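Local coordinates for protein hemoglobin subunit alpha (Isurus oxyrinchus, PDB 3MKB) that binds haem and, as the alpha chain of a shark haemoglobin tetramer, probably carries oxygen in the blood, at residues Y45-Y48 with S49-A53. Numbering follows the deposited sequence.
Sequences YADY and SAAGA. With HEM (protoporphyrin IX containing Fe), chain E.
An Asx turn at Asp47 leads into an ST turn and a type I beta turn, both beginning at Ser49, and together they shape the end of the loop that leads into helix 53-70. With CG anti to the backbone N (chi1 179°), the Asp47 carboxylate is carried forward along the chain, and its OD1 accepts two bonds from one residue. Ser49 OG donates to Asp47 OD1 at 2.5 Å, on the syn side and near the carboxylate plane. Ser49 N reaches Asp47 OD1 at 3.0 Å on the anti side, tilted 34° out of that plane. Ser49 OG in turn accepts from Ala51 N at 3.1 Å, so the hydroxyl links carboxylate and turn backbone; the beta turn is closed by Gly52 N on Ser49 O, also 3.1 Å. Asp47 OD2 lies against Ala51 CB, at 3.6 Å, and beside Gly52, the N-cap residue of the helix. An alanine in place of Asp47 would probably leave the Ser49 hydroxyl and amide without their shared acceptor. Earlier in the loop, Tyr45 OH donates to the propionate oxygen HEM O2D, 2.6 Å away and in the plane of the ring. Tyr45 CB sits over one face of the Tyr48 ring, 3.7 Å above the plane and toward its rim, while the Tyr48 hydroxyl is hydrogen-bonded to Phe43 O. The loop lies between helix 21-35, whose Phe33 meets Tyr48 edge-to-face, and helix 53-70, against which Tyr45 packs at Lys54, Val55 and His58.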
ATOM      1  N   TYR A  45     -21.448   5.738  12.669  1.00 35.40           N
ATOM      2  CA  TYR A  45     -22.314   6.709  12.012  1.00 35.63           C
ATOM      3  C   TYR A  45     -23.562   5.991  11.484  1.00 35.97           C
ATOM      4  O   TYR A  45     -23.525   4.803  11.199  1.00 36.16           O
ATOM      5  CB  TYR A  45     -21.642   7.384  10.779  1.00 34.18           C
ATOM      6  CG  TYR A  45     -20.451   8.277  11.073  1.00 35.71           C
ATOM      7  CD1 TYR A  45     -19.640   8.753  10.031  1.00 35.95           C
ATOM      8  CD2 TYR A  45     -20.126   8.648  12.388  1.00 33.82           C
ATOM      9  CE1 TYR A  45     -18.506   9.598  10.313  1.00 30.65           C
ATOM     10  CE2 TYR A  45     -19.011   9.453  12.667  1.00 34.98           C
ATOM     11  CZ  TYR A  45     -18.222   9.943  11.628  1.00 33.50           C
ATOM     12  OH  TYR A  45     -17.123  10.758  11.899  1.00 27.09           O
ATOM     13  N   ALA A  46     -24.625   6.753  11.299  1.00 36.59           N
ATOM     14  CA  ALA A  46     -25.813   6.285  10.574  1.00 37.98           C
ATOM     15  C   ALA A  46     -25.662   6.693   9.081  1.00 37.92           C
ATOM     16  O   ALA A  46     -26.053   5.971   8.178  1.00 39.81           O
ATOM     17  CB  ALA A  46     -27.087   6.916  11.182  1.00 38.40           C
ATOM     18  N   ASP A  47     -25.099   7.864   8.832  1.00 36.39           N
ATOM     19  CA  ASP A  47     -25.000   8.372   7.451  1.00 35.68           C
ATOM     20  C   ASP A  47     -23.486   8.600   7.127  1.00 35.31           C
ATOM     21  O   ASP A  47     -22.807   9.416   7.798  1.00 33.33           O
ATOM     22  CB  ASP A  47     -25.839   9.670   7.365  1.00 35.55           C
ATOM     23  CG  ASP A  47     -25.817  10.353   5.978  1.00 37.80           C
ATOM     24  OD1 ASP A  47     -25.166   9.877   5.016  1.00 37.05           O
ATOM     25  OD2 ASP A  47     -26.493  11.399   5.877  1.00 39.33           O
ATOM     26  N   TYR A  48     -22.969   7.839   6.161  1.00 34.17           N
ATOM     27  CA  TYR A  48     -21.576   7.936   5.730  1.00 34.10           C
ATOM     28  C   TYR A  48     -21.338   8.815   4.469  1.00 33.65           C
ATOM     29  O   TYR A  48     -20.216   8.851   3.912  1.00 31.41           O
ATOM     30  CB  TYR A  48     -20.985   6.536   5.486  1.00 35.94           C
ATOM     31  CG  TYR A  48     -20.837   5.703   6.725  1.00 37.11           C
ATOM     32  CD1 TYR A  48     -19.692   5.779   7.526  1.00 35.91           C
ATOM     33  CD2 TYR A  48     -21.868   4.874   7.124  1.00 38.67           C
ATOM     34  CE1 TYR A  48     -19.590   5.028   8.690  1.00 40.09           C
ATOM     35  CE2 TYR A  48     -21.776   4.119   8.279  1.00 39.87           C
ATOM     36  CZ  TYR A  48     -20.644   4.183   9.035  1.00 39.18           C
ATOM     37  OH  TYR A  48     -20.611   3.424  10.171  1.00 42.80           O
ATOM     38  N   SER A  49     -22.406   9.432   3.994  1.00 33.75           N
ATOM     39  CA  SER A  49     -22.406  10.426   2.902  1.00 34.75           C
ATOM     40  C   SER A  49     -22.012  11.826   3.442  1.00 33.44           C
ATOM     41  O   SER A  49     -21.942  12.014   4.664  1.00 33.15           O
ATOM     42  CB  SER A  49     -23.819  10.537   2.314  1.00 35.48           C
ATOM     43  OG  SER A  49     -24.570  11.454   3.103  1.00 36.64           O
ATOM     44  N   ALA A  50     -21.811  12.786   2.525  1.00 33.25           N
ATOM     45  CA  ALA A  50     -21.439  14.179   2.860  1.00 34.45           C
ATOM     46  C   ALA A  50     -22.542  14.929   3.586  1.00 34.64           C
ATOM     47  O   ALA A  50     -22.301  15.955   4.208  1.00 34.92           O
ATOM     48  CB  ALA A  50     -21.012  14.955   1.626  1.00 33.70           C
ATOM     49  N   ALA A  51     -23.748  14.382   3.500  1.00 34.63           N
ATOM     50  CA  ALA A  51     -24.924  14.870   4.199  1.00 34.61           C
ATOM     51  C   ALA A  51     -24.877  14.631   5.706  1.00 32.79           C
ATOM     52  O   ALA A  51     -25.509  15.376   6.452  1.00 33.24           O
ATOM     53  CB  ALA A  51     -26.197  14.184   3.598  1.00 34.86           C
ATOM     54  N   GLY A  52     -24.151  13.594   6.134  1.00 33.13           N
ATOM     55  CA  GLY A  52     -24.116  13.114   7.537  1.00 33.19           C
ATOM     56  C   GLY A  52     -23.591  14.165   8.498  1.00 32.39           C
ATOM     57  O   GLY A  52     -22.502  14.695   8.272  1.00 32.26           O
ATOM     58  N   ALA A  53     -24.326  14.463   9.588  1.00 32.85           N
ATOM     59  CA  ALA A  53     -23.849  15.478  10.582  1.00 32.08           C
ATOM     60  C   ALA A  53     -22.436  15.207  11.097  1.00 31.91           C
ATOM     61  O   ALA A  53     -21.585  16.125  11.200  1.00 32.77           O
ATOM     62  CB  ALA A  53     -24.841  15.650  11.770  1.00 32.06           C
TER
HETATM   63  CHA HEM E 141     -10.909  13.172  15.163  1.00 37.63           C
HETATM   64  CHB HEM E 141      -7.956  15.512  12.155  1.00 37.68           C
HETATM   65  CHC HEM E 141      -7.606  11.583   9.259  1.00 33.52           C
HETATM   66  CHD HEM E 141     -10.203   9.100  12.459  1.00 32.78           C
HETATM   67  C1A HEM E 141     -10.116  14.167  14.634  1.00 37.70           C
HETATM   68  C2A HEM E 141      -9.906  15.491  15.164  1.00 39.85           C
HETATM   69  C3A HEM E 141      -9.058  16.161  14.354  1.00 40.63           C
HETATM   70  C4A HEM E 141      -8.758  15.261  13.244  1.00 39.08           C
HETATM   71  CMA HEM E 141      -8.490  17.623  14.495  1.00 38.39           C
HETATM   72  CAA HEM E 141     -10.481  15.889  16.535  1.00 41.55           C
HETATM   73  CBA HEM E 141      -9.248  15.470  17.404  1.00 45.05           C
HETATM   74  CGA HEM E 141      -9.294  16.061  18.779  1.00 50.31           C
HETATM   75  O1A HEM E 141     -10.443  16.368  19.237  1.00 52.37           O
HETATM   76  O2A HEM E 141      -8.212  16.222  19.423  1.00 50.00           O
HETATM   77  C1B HEM E 141      -7.599  14.643  11.139  1.00 36.27           C
HETATM   78  C2B HEM E 141      -6.656  14.939  10.084  1.00 35.85           C
HETATM   79  C3B HEM E 141      -6.584  13.872   9.272  1.00 35.91           C
HETATM   80  C4B HEM E 141      -7.444  12.843   9.800  1.00 34.90           C
HETATM   81  CMB HEM E 141      -5.869  16.262   9.864  1.00 36.09           C
HETATM   82  CAB HEM E 141      -5.693  13.682   8.018  1.00 38.50           C
HETATM   83  CBB HEM E 141      -5.174  14.659   7.254  1.00 38.62           C
HETATM   84  C1C HEM E 141      -8.284  10.527   9.839  1.00 32.75           C
HETATM   85  C2C HEM E 141      -8.448   9.183   9.279  1.00 30.06           C
HETATM   86  C3C HEM E 141      -9.202   8.469  10.152  1.00 28.17           C
HETATM   87  C4C HEM E 141      -9.519   9.354  11.288  1.00 30.17           C
HETATM   88  CMC HEM E 141      -7.863   8.795   7.890  1.00 30.56           C
HETATM   89  CAC HEM E 141      -9.627   6.989   9.948  1.00 32.07           C
HETATM   90  CBC HEM E 141      -9.852   6.500   8.694  1.00 27.08           C
HETATM   91  C1D HEM E 141     -10.662  10.006  13.415  1.00 34.10           C
HETATM   92  C2D HEM E 141     -11.663   9.661  14.388  1.00 33.56           C
HETATM   93  C3D HEM E 141     -11.974  10.882  15.203  1.00 36.54           C
HETATM   94  C4D HEM E 141     -11.032  11.870  14.695  1.00 38.05           C
HETATM   95  CMD HEM E 141     -12.395   8.296  14.536  1.00 34.98           C
HETATM   96  CAD HEM E 141     -13.031  10.924  16.366  1.00 36.65           C
HETATM   97  CBD HEM E 141     -14.412  11.550  15.996  1.00 40.38           C
HETATM   98  CGD HEM E 141     -15.388  10.695  15.154  1.00 43.37           C
HETATM   99  O1D HEM E 141     -15.657   9.480  15.457  1.00 47.74           O
HETATM  100  O2D HEM E 141     -15.944  11.210  14.142  1.00 38.11           O
HETATM  101  NA  HEM E 141      -9.416  14.082  13.479  1.00 36.92           N
HETATM  102  NB  HEM E 141      -8.074  13.324  10.941  1.00 36.11           N
HETATM  103  NC  HEM E 141      -8.932  10.545  11.038  1.00 30.73           N
HETATM  104  ND  HEM E 141     -10.295  11.342  13.614  1.00 36.50           N
HETATM  105 FE   HEM E 141      -9.168  12.352  12.252  1.00 38.62          FE